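Local coordinates for magnetosome protein MamA (Magnetospirillum gryphiswaldense, PDB 3ASF) that probably serves as a tetratricopeptide-repeat scaffold for protein–protein interactions at the bacterial magnetosome, at residues R12-S17 / V28-Q33. Sequence-based numbering, arbitrary orientation.
Sequences RDKGIS and VVMLEQ. With SO4 (sulfate ion), chain J.
Arg-12, whose CA meets Leu-31 CD1 at 4.0 Å, carries a guanidinium with Ile-16 CD1 over the centre of one face, 4.0 Å above the plane, and with Asp-13 OD1 in plane at its edge. The stronger partner is Asp-41, whose OD2 forms a salt bridge with NH1; the bridge from NE to Asp-13 OD1 is long. The two segments belong to the antiparallel helices 6-20 and 24-31, which pair as a helical hairpin at the N-terminal end of a tetratricopeptide-repeat array. They come closest where Gly-15 faces Met-30, with the two CA atoms 5.4 Å apart. Leu-31 packs against the bare backbone of Gly-15, its CD1 3.7 Å from Gly-15 CA and its CD2 3.7 Å from Gly-15 O. Leu-31 also touches Leu-48, linking the hairpin to helix 42-54. Met-30, with CG opposite its carbonyl carbon (chi1 -48°) and an extended chain beyond, crosses Lys-14 obliquely and brings SD within 3.7 Å of Gly-15 N. No hydrogen bond joins the two segments; they meet by van der Waals contact. The Lys-14 chain bends at chi2 (85°) and leads away from Met-30 to a sulfate ion that probably came from the crystallisation solution, where NZ donates a hydrogen bond to O2 at 3.2 Å.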
ATOM      1  N   ARG A  12      -8.304  23.321   4.667  1.00121.34           N
ATOM      2  CA  ARG A  12      -7.127  22.600   4.151  1.00114.58           C
ATOM      3  C   ARG A  12      -6.147  22.117   5.241  1.00109.48           C
ATOM      4  O   ARG A  12      -5.767  20.950   5.246  1.00106.46           O
ATOM      5  CB  ARG A  12      -6.395  23.373   3.035  1.00117.56           C
ATOM      6  CG  ARG A  12      -5.029  23.941   3.421  1.00118.19           C
ATOM      7  CD  ARG A  12      -3.974  23.711   2.348  1.00119.14           C
ATOM      8  NE  ARG A  12      -2.658  23.483   2.947  1.00119.82           N
ATOM      9  CZ  ARG A  12      -1.608  22.976   2.307  1.00122.96           C
ATOM     10  NH1 ARG A  12      -1.691  22.638   1.030  1.00123.84           N
ATOM     11  NH2 ARG A  12      -0.464  22.802   2.951  1.00127.65           N
ATOM     12  N   ASP A  13      -5.741  23.004   6.147  1.00109.96           N
ATOM     13  CA  ASP A  13      -4.805  22.638   7.209  1.00107.62           C
ATOM     14  C   ASP A  13      -5.393  21.510   8.042  1.00102.11           C
ATOM     15  O   ASP A  13      -4.763  20.468   8.242  1.00100.07           O
ATOM     16  CB  ASP A  13      -4.502  23.837   8.121  1.00113.76           C
ATOM     17  CG  ASP A  13      -3.691  24.930   7.427  1.00120.92           C
ATOM     18  OD1 ASP A  13      -2.980  24.622   6.444  1.00121.15           O
ATOM     19  OD2 ASP A  13      -3.759  26.100   7.880  1.00128.72           O
ATOM     20  N   LYS A  14      -6.618  21.741   8.505  1.00101.06           N
ATOM     21  CA  LYS A  14      -7.339  20.836   9.390  1.00 97.87           C
ATOM     22  C   LYS A  14      -7.650  19.495   8.718  1.00 93.44           C
ATOM     23  O   LYS A  14      -7.444  18.432   9.303  1.00 91.31           O
ATOM     24  CB  LYS A  14      -8.642  21.509   9.844  1.00103.81           C
ATOM     25  CG  LYS A  14      -9.289  20.921  11.077  1.00106.07           C
ATOM     26  CD  LYS A  14      -8.697  21.498  12.347  1.00109.58           C
ATOM     27  CE  LYS A  14      -9.680  21.365  13.492  1.00117.13           C
ATOM     28  NZ  LYS A  14      -9.162  21.964  14.753  1.00123.17           N
ATOM     29  N   GLY A  15      -8.156  19.558   7.492  1.00 92.94           N
ATOM     30  CA  GLY A  15      -8.534  18.366   6.741  1.00 91.14           C
ATOM     31  C   GLY A  15      -7.392  17.392   6.564  1.00 87.20           C
ATOM     32  O   GLY A  15      -7.581  16.185   6.677  1.00 88.62           O
ATOM     33  N   ILE A  16      -6.202  17.921   6.290  1.00 84.64           N
ATOM     34  CA  ILE A  16      -4.977  17.119   6.203  1.00 84.34           C
ATOM     35  C   ILE A  16      -4.669  16.457   7.551  1.00 82.71           C
ATOM     36  O   ILE A  16      -4.350  15.270   7.615  1.00 85.37           O
ATOM     37  CB  ILE A  16      -3.778  17.984   5.724  1.00 86.82           C
ATOM     38  CG1 ILE A  16      -3.939  18.341   4.242  1.00 88.22           C
ATOM     39  CG2 ILE A  16      -2.446  17.277   5.962  1.00 91.68           C
ATOM     40  CD1 ILE A  16      -3.052  19.483   3.775  1.00 91.32           C
ATOM     41  N   SER A  17      -4.784  17.243   8.618  1.00 79.27           N
ATOM     42  CA  SER A  17      -4.590  16.776   9.982  1.00 78.35           C
ATOM     43  C   SER A  17      -5.545  15.619  10.366  1.00 76.95           C
ATOM     44  O   SER A  17      -5.137  14.677  11.060  1.00 79.16           O
ATOM     45  CB  SER A  17      -4.754  17.960  10.933  1.00 78.61           C
ATOM     46  OG  SER A  17      -4.154  17.716  12.184  1.00 81.33           O
ATOM     47  N   VAL A  28     -12.687  14.013   4.249  1.00 48.51           N
ATOM     48  CA  VAL A  28     -13.414  14.156   2.988  1.00 49.55           C
ATOM     49  C   VAL A  28     -14.260  15.411   3.036  1.00 51.80           C
ATOM     50  O   VAL A  28     -14.189  16.244   2.137  1.00 53.60           O
ATOM     51  CB  VAL A  28     -14.350  12.983   2.686  1.00 49.26           C
ATOM     52  CG1 VAL A  28     -15.235  13.308   1.508  1.00 50.33           C
ATOM     53  CG2 VAL A  28     -13.577  11.724   2.398  1.00 47.06           C
ATOM     54  N   VAL A  29     -15.039  15.563   4.098  1.00 52.83           N
ATOM     55  CA  VAL A  29     -15.945  16.699   4.225  1.00 55.21           C
ATOM     56  C   VAL A  29     -15.218  18.031   4.044  1.00 57.39           C
ATOM     57  O   VAL A  29     -15.673  18.888   3.282  1.00 59.01           O
ATOM     58  CB  VAL A  29     -16.730  16.659   5.553  1.00 55.39           C
ATOM     59  CG1 VAL A  29     -17.313  18.029   5.889  1.00 56.80           C
ATOM     60  CG2 VAL A  29     -17.833  15.593   5.484  1.00 53.86           C
ATOM     61  N   MET A  30     -14.080  18.195   4.708  1.00 57.99           N
ATOM     62  CA  MET A  30     -13.287  19.406   4.505  1.00 61.08           C
ATOM     63  C   MET A  30     -12.595  19.536   3.149  1.00 61.85           C
ATOM     64  O   MET A  30     -12.763  20.534   2.457  1.00 63.86           O
ATOM     65  CB  MET A  30     -12.246  19.545   5.583  1.00 61.28           C
ATOM     66  CG  MET A  30     -12.814  19.339   6.912  1.00 63.93           C
ATOM     67  SD  MET A  30     -11.805  20.131   8.134  1.00 71.74           S
ATOM     68  CE  MET A  30     -12.773  19.702   9.594  1.00 71.33           C
ATOM     69  N   LEU A  31     -11.807  18.539   2.778  1.00 62.03           N
ATOM     70  CA  LEU A  31     -10.940  18.674   1.611  1.00 60.99           C
ATOM     71  C   LEU A  31     -11.699  18.773   0.300  1.00 60.91           C
ATOM     72  O   LEU A  31     -11.204  19.364  -0.647  1.00 59.64           O
ATOM     73  CB  LEU A  31      -9.925  17.537   1.570  1.00 60.31           C
ATOM     74  CG  LEU A  31      -8.567  17.812   2.233  1.00 60.84           C
ATOM     75  CD1 LEU A  31      -8.529  19.052   3.110  1.00 61.87           C
ATOM     76  CD2 LEU A  31      -8.098  16.600   2.998  1.00 59.50           C
ATOM     77  N   GLU A  32     -12.888  18.174   0.254  1.00 63.11           N
ATOM     78  CA  GLU A  32     -13.816  18.341  -0.856  1.00 64.73           C
ATOM     79  C   GLU A  32     -13.988  19.820  -1.204  1.00 65.99           C
ATOM     80  O   GLU A  32     -14.079  20.197  -2.379  1.00 65.86           O
ATOM     81  CB  GLU A  32     -15.178  17.789  -0.475  1.00 66.55           C
ATOM     82  CG  GLU A  32     -15.464  16.389  -0.949  1.00 68.72           C
ATOM     83  CD  GLU A  32     -16.917  15.981  -0.693  1.00 74.21           C
ATOM     84  OE1 GLU A  32     -17.618  16.611   0.155  1.00 77.68           O
ATOM     85  OE2 GLU A  32     -17.357  15.019  -1.353  1.00 76.10           O
ATOM     86  N   GLN A  33     -14.017  20.655  -0.179  1.00 68.11           N
ATOM     87  CA  GLN A  33     -14.236  22.060  -0.381  1.00 70.69           C
ATOM     88  C   GLN A  33     -12.971  22.831  -0.767  1.00 70.88           C
ATOM     89  O   GLN A  33     -13.055  23.989  -1.167  1.00 72.69           O
ATOM     90  CB  GLN A  33     -14.911  22.657   0.847  1.00 73.36           C
ATOM     91  CG  GLN A  33     -16.266  22.018   1.143  1.00 75.12           C
ATOM     92  CD  GLN A  33     -16.802  22.418   2.487  1.00 79.23           C
ATOM     93  OE1 GLN A  33     -17.080  21.571   3.342  1.00 80.74           O
ATOM     94  NE2 GLN A  33     -16.940  23.719   2.696  1.00 82.54           N
TER
HETATM   95  S   SO4 J  33     -11.288  18.958  16.384  1.00114.45           S
HETATM   96  O1  SO4 J  33     -10.805  18.790  15.016  1.00114.29           O
HETATM   97  O2  SO4 J  33     -10.955  20.318  16.825  1.00114.51           O
HETATM   98  O3  SO4 J  33     -12.739  18.773  16.415  1.00113.76           O
HETATM   99  O4  SO4 J  33     -10.649  17.954  17.238  1.00113.63           O